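PDB 6PYM: glutamyl endopeptidase from Staphylococcus epidermidis, which probably cleaves peptide bonds on the carbonyl side of glutamate, and also of aspartate, as a secreted serine protease of the chymotrypsin-like S1B family. Local coordinates for residues 47-52 with 168-172; 19-24 with 131-135. The protein carries 1 engineered substitution. All blocks are in the same frame, centred on the assembly; numbering follows the deposited sequence.

Contact 1 of 2, residues 47-52 with 168-172; sequences LTNKHV and NAGSP. Engineered in segment 168-172: Ala169 (natural residue Ser).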
loop_
_atom_site.group_PDB
_atom_site.type_symbol
_atom_site.label_atom_id
_atom_site.label_comp_id
_atom_site.label_asym_id
_atom_site.label_seq_id
_atom_site.Cartn_x
_atom_site.Cartn_y
_atom_site.Cartn_z
ATOM N N LEU A 47 0.838 -3.701 -4.822
ATOM C CA LEU A 47 0.529 -2.357 -5.292
ATOM C C LEU A 47 1.298 -1.341 -4.460
ATOM O O LEU A 47 1.465 -1.504 -3.244
ATOM C CB LEU A 47 -0.961 -2.041 -5.177
ATOM C CG LEU A 47 -1.877 -3.045 -5.877
ATOM C CD1 LEU A 47 -3.332 -2.628 -5.725
ATOM C CD2 LEU A 47 -1.488 -3.248 -7.336
ATOM N N THR A 48 1.744 -0.283 -5.127
ATOM C CA THR A 48 2.373 0.867 -4.499
ATOM C C THR A 48 2.204 2.055 -5.452
ATOM O O THR A 48 1.369 2.013 -6.365
ATOM C CB THR A 48 3.827 0.534 -4.118
ATOM O OG1 THR A 48 4.396 1.625 -3.392
ATOM C CG2 THR A 48 4.668 0.254 -5.353
ATOM N N ASN A 49 2.978 3.119 -5.231
ATOM C CA ASN A 49 2.899 4.299 -6.084
ATOM C C ASN A 49 3.936 4.253 -7.204
ATOM O O ASN A 49 5.021 3.687 -7.052
ATOM C CB ASN A 49 3.181 5.587 -5.306
ATOM C CG ASN A 49 2.199 5.872 -4.187
ATOM O OD1 ASN A 49 2.571 6.530 -3.219
ATOM N ND2 ASN A 49 0.949 5.434 -4.323
ATOM N N LYS A 50 3.614 4.931 -8.313
ATOM C CA LYS A 50 4.627 5.219 -9.328
ATOM C C LYS A 50 5.815 5.948 -8.729
ATOM O O LYS A 50 6.969 5.623 -9.030
ATOM C CB LYS A 50 4.044 6.062 -10.463
ATOM C CG LYS A 50 3.047 5.318 -11.325
ATOM C CD LYS A 50 2.420 6.235 -12.352
ATOM C CE LYS A 50 1.487 5.464 -13.263
ATOM N NZ LYS A 50 0.708 6.350 -14.165
ATOM N N HIS A 51 5.563 6.953 -7.895
ATOM C CA HIS A 51 6.687 7.756 -7.428
ATOM C C HIS A 51 7.595 6.970 -6.493
ATOM O O HIS A 51 8.766 7.331 -6.328
ATOM C CB HIS A 51 6.240 9.109 -6.854
ATOM C CG HIS A 51 5.792 9.073 -5.424
ATOM N ND1 HIS A 51 4.464 8.997 -5.057
ATOM C CD2 HIS A 51 6.497 9.182 -4.271
ATOM C CE1 HIS A 51 4.375 9.037 -3.739
ATOM N NE2 HIS A 51 5.592 9.144 -3.237
ATOM N N VAL A 52 7.085 5.896 -5.889
ATOM C CA VAL A 52 7.929 5.000 -5.103
ATOM C C VAL A 52 8.807 4.155 -6.019
ATOM O O VAL A 52 10.039 4.161 -5.898
ATOM C CB VAL A 52 7.074 4.133 -4.164
ATOM C CG1 VAL A 52 7.919 3.033 -3.516
ATOM C CG2 VAL A 52 6.433 4.989 -3.083
ATOM N N ASN A 168 4.575 6.772 4.064
ATOM C CA ASN A 168 3.266 6.171 3.856
ATOM C C ASN A 168 2.940 5.953 2.384
ATOM O O ASN A 168 2.017 5.188 2.108
ATOM C CB ASN A 168 2.157 7.038 4.465
ATOM C CG ASN A 168 1.793 6.655 5.896
ATOM O OD1 ASN A 168 1.880 7.489 6.800
ATOM N ND2 ASN A 168 1.334 5.420 6.103
ATOM N N ALA A 169 3.613 6.628 1.445
ATOM C CA ALA A 169 3.363 6.442 0.013
ATOM C C ALA A 169 3.197 4.971 -0.328
ATOM O O ALA A 169 4.080 4.156 -0.040
ATOM C CB ALA A 169 4.539 7.017 -0.781
ATOM N N GLY A 170 2.064 4.627 -0.945
ATOM C CA GLY A 170 1.766 3.261 -1.325
ATOM C C GLY A 170 0.930 2.488 -0.327
ATOM O O GLY A 170 0.559 1.341 -0.608
ATOM N N SER A 171 0.604 3.085 0.815
ATOM C CA SER A 171 -0.103 2.358 1.860
ATOM C C SER A 171 -1.514 2.010 1.409
ATOM O O SER A 171 -2.209 2.851 0.824
ATOM C CB SER A 171 -0.250 3.215 3.113
ATOM O OG SER A 171 0.968 3.452 3.791
ATOM N N PRO A 172 -2.001 0.817 1.736
ATOM C CA PRO A 172 -3.404 0.514 1.461
ATOM C C PRO A 172 -4.340 1.357 2.316
ATOM O O PRO A 172 -4.080 1.628 3.495
ATOM C CB PRO A 172 -3.525 -0.969 1.817
ATOM C CG PRO A 172 -2.420 -1.210 2.788
ATOM C CD PRO A 172 -1.293 -0.331 2.333
#
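The backbones of Thr48 and Gly170 come within 4.0 Å of each other, CA to CA, where strand 45-48 ends and the chain passes through Asn49 into the short helix 50-53. Opposite, residues 168-171 form a type II β turn, closed by the bond from Ser171 N to Asn168 O. Gly170 occupies the third position of this turn with a positive phi (95°), where a side chain would collide both with the preceding carbonyl oxygen and with Thr48 OG1. Thr48 OG1 lies 3.7 Å from Gly170 CA and is hydrogen-bonded to Ser37 O.

This is the catalytic centre of a chymotrypsin-like protease, in which His51 and Asp93 are predicted members of the charge relay and Ala169 is the engineered replacement of the serine. His51 bonds through ND1 to Asp93, which leaves NE2 on the side of the ring facing the turn, 3.4 Å from Ala169 CB. A chi1 of 83° sets the imidazole between backbone N and carbonyl carbon, with Val52 CG2 near the rim of one face. Val52 CG2 also packs against Ala169 CB at 3.6 Å.

Asn49 approaches the methyl from another direction, its OD1 3.2 Å from Ala169 CB. Asn49 OD1 is also 3.0 Å from Gly170 N, but the angle is too poor for a hydrogen bond; the amide is tethered instead through ND2 to His184 O. Within the turn, Ser171 OG donates to a lone pair of Asn168 O in the carbonyl plane and accepts an almost straight bond (174°) from Asn168 ND2.

Contact 2 of 2, residues 19-24 with 131-135; sequences YDAVSF and VTGYP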
loop_
_atom_site.group_PDB
_atom_site.type_symbol
_atom_site.label_atom_id
_atom_site.label_comp_id
_atom_site.label_asym_id
_atom_site.label_seq_id
_atom_site.Cartn_x
_atom_site.Cartn_y
_atom_site.Cartn_z
ATOM N N TYR A 19 -3.349 -7.302 8.349
ATOM C CA TYR A 19 -2.087 -6.577 8.374
ATOM C C TYR A 19 -0.970 -7.296 7.639
ATOM O O TYR A 19 -0.002 -6.641 7.232
ATOM C CB TYR A 19 -1.662 -6.322 9.820
ATOM C CG TYR A 19 -2.677 -5.493 10.562
ATOM C CD1 TYR A 19 -2.849 -4.149 10.258
ATOM C CD2 TYR A 19 -3.485 -6.054 11.539
ATOM C CE1 TYR A 19 -3.779 -3.379 10.917
ATOM C CE2 TYR A 19 -4.428 -5.294 12.208
ATOM C CZ TYR A 19 -4.577 -3.956 11.888
ATOM O OH TYR A 19 -5.527 -3.206 12.558
ATOM N N ASP A 20 -1.088 -8.612 7.434
ATOM C CA ASP A 20 0.038 -9.356 6.880
ATOM C C ASP A 20 0.439 -8.845 5.500
ATOM O O ASP A 20 1.627 -8.840 5.162
ATOM C CB ASP A 20 -0.209 -10.872 6.874
ATOM C CG ASP A 20 -1.429 -11.300 6.054
ATOM O OD1 ASP A 20 -2.279 -10.460 5.679
ATOM O OD2 ASP A 20 -1.552 -12.532 5.810
ATOM N N ALA A 21 -0.531 -8.414 4.695
ATOM C CA ALA A 21 -0.253 -7.970 3.337
ATOM C C ALA A 21 0.367 -6.580 3.285
ATOM O O ALA A 21 0.918 -6.199 2.245
ATOM C CB ALA A 21 -1.535 -8.003 2.503
ATOM N N VAL A 22 0.252 -5.804 4.360
ATOM C CA VAL A 22 0.868 -4.484 4.412
ATOM C C VAL A 22 2.384 -4.643 4.379
ATOM O O VAL A 22 2.949 -5.448 5.136
ATOM C CB VAL A 22 0.394 -3.732 5.665
ATOM C CG1 VAL A 22 1.027 -2.349 5.737
ATOM C CG2 VAL A 22 -1.130 -3.634 5.689
ATOM N N SER A 23 3.056 -3.882 3.502
ATOM C CA SER A 23 4.453 -4.143 3.192
ATOM C C SER A 23 5.305 -2.885 3.257
ATOM O O SER A 23 4.871 -1.795 2.867
ATOM C CB SER A 23 4.595 -4.764 1.806
ATOM O OG SER A 23 3.846 -5.968 1.701
ATOM N N PHE A 24 6.537 -3.066 3.721
ATOM C CA PHE A 24 7.548 -2.020 3.814
ATOM C C PHE A 24 8.467 -2.100 2.601
ATOM O O PHE A 24 8.897 -3.196 2.216
ATOM C CB PHE A 24 8.341 -2.238 5.105
ATOM C CG PHE A 24 9.597 -1.419 5.223
ATOM C CD1 PHE A 24 9.540 -0.056 5.465
ATOM C CD2 PHE A 24 10.846 -2.028 5.129
ATOM C CE1 PHE A 24 10.707 0.689 5.587
ATOM C CE2 PHE A 24 12.009 -1.290 5.254
ATOM C CZ PHE A 24 11.935 0.063 5.484
ATOM N N VAL A 131 -5.701 3.960 6.984
ATOM C CA VAL A 131 -4.552 3.885 6.085
ATOM C C VAL A 131 -3.417 3.303 6.906
ATOM O O VAL A 131 -3.063 3.859 7.954
ATOM C CB VAL A 131 -4.188 5.254 5.482
ATOM C CG1 VAL A 131 -2.884 5.168 4.687
ATOM C CG2 VAL A 131 -5.309 5.718 4.583
ATOM N N THR A 132 -2.849 2.198 6.438
ATOM C CA THR A 132 -1.908 1.435 7.243
ATOM C C THR A 132 -0.643 1.184 6.441
ATOM O O THR A 132 -0.709 0.738 5.293
ATOM C CB THR A 132 -2.565 0.149 7.737
ATOM O OG1 THR A 132 -3.709 0.524 8.510
ATOM C CG2 THR A 132 -1.608 -0.685 8.596
ATOM N N GLY A 133 0.498 1.492 7.042
ATOM C CA GLY A 133 1.755 1.437 6.328
ATOM C C GLY A 133 2.885 1.910 7.210
ATOM O O GLY A 133 2.826 1.728 8.433
ATOM N N TYR A 134 3.903 2.520 6.606
ATOM C CA TYR A 134 5.214 2.704 7.232
ATOM C C TYR A 134 5.623 4.175 7.221
ATOM O O TYR A 134 6.478 4.589 6.431
ATOM C CB TYR A 134 6.239 1.792 6.551
ATOM C CG TYR A 134 5.939 0.334 6.807
ATOM C CD1 TYR A 134 6.437 -0.288 7.939
ATOM C CD2 TYR A 134 5.113 -0.401 5.956
ATOM C CE1 TYR A 134 6.144 -1.600 8.220
ATOM C CE2 TYR A 134 4.821 -1.725 6.228
ATOM C CZ TYR A 134 5.344 -2.319 7.355
ATOM O OH TYR A 134 5.046 -3.643 7.605
ATOM N N PRO A 135 5.043 4.988 8.107
ATOM C CA PRO A 135 5.394 6.416 8.149
ATOM C C PRO A 135 6.823 6.648 8.606
ATOM O O PRO A 135 7.300 6.040 9.566
ATOM C CB PRO A 135 4.404 6.989 9.173
ATOM C CG PRO A 135 4.047 5.820 10.047
ATOM C CD PRO A 135 4.017 4.645 9.104
#
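Phe24 and Tyr134 meet as a T-shaped pair, the edge of the phenylalanine directed at the face of the tyrosine, with ring centroids 5.4 Å apart and planes at 62°. They join the two halves of the chymotrypsin-like fold: Phe24 belongs to strand 22-27 of the six-stranded barrel, whereas Tyr134 directly follows strand 128-133 of the second sheet.

The Tyr134 ring is also used by the phenylalanine's methylene. Phe24 CB stands 3.6 Å from the centroid of the Tyr134 ring and only 5° off the normal, a well-centred CH-π contact. With CG anti to the backbone N (chi1 168°), the Phe24 ring continues from that methylene toward the root of the tyrosine, and its CD1 comes to 3.9 Å from Tyr134 CG. Farther out, the tyrosine ring crosses the backbone between Ser23 and Phe24: Tyr134 CE2 is 3.2 Å from Ser23 C, and Ser23 N approaches the edge of the ring in its plane. Tyr134 OH ends beside Val22 O and is hydrogen-bonded to Ala69 O.

Val22 points toward residues 131-135 and divides its methyls between two neighbours. Val22 CG1 reaches Tyr134 CE2 obliquely at 3.9 Å and also touches Thr132 O and the CA of Gly133, while CG2 turns to the Thr132 methyl. Pro172, Phe174 and Met143 pack on the same valine, placing it among strands of the second sheet. The type I turn from Tyr19 to Val22 brings the Tyr19 side chain to Thr132, roughly at right angles to it. Tyr19 is hydrogen-bonded through its hydroxyl to Glu145, and Thr132 CG2 lies at the edge of its ring, near the ring plane, 4.0 Å from Tyr19 CD1.

In the fold
The centres of the two contacts are 10 Å apart, both close to the middle of the chain, and their segments alternate in the order 19-24, 47-52, 131-135, 168-172. In each, the earlier segment includes part of the six-stranded barrel, while the later one reaches the second sheet, so both bridge the two halves of the fold. Contact 1 brings two of the three predicted charge-relay positions, 51 and 169, together at this junction; contact 2 joins the halves beside it. They meet directly: Pro172 O and Thr132 N probably form a hydrogen bond between strands 172-174 and 128-133, and Ser171 packs on Gly133, linking the active-site turn to the neighbouring interface.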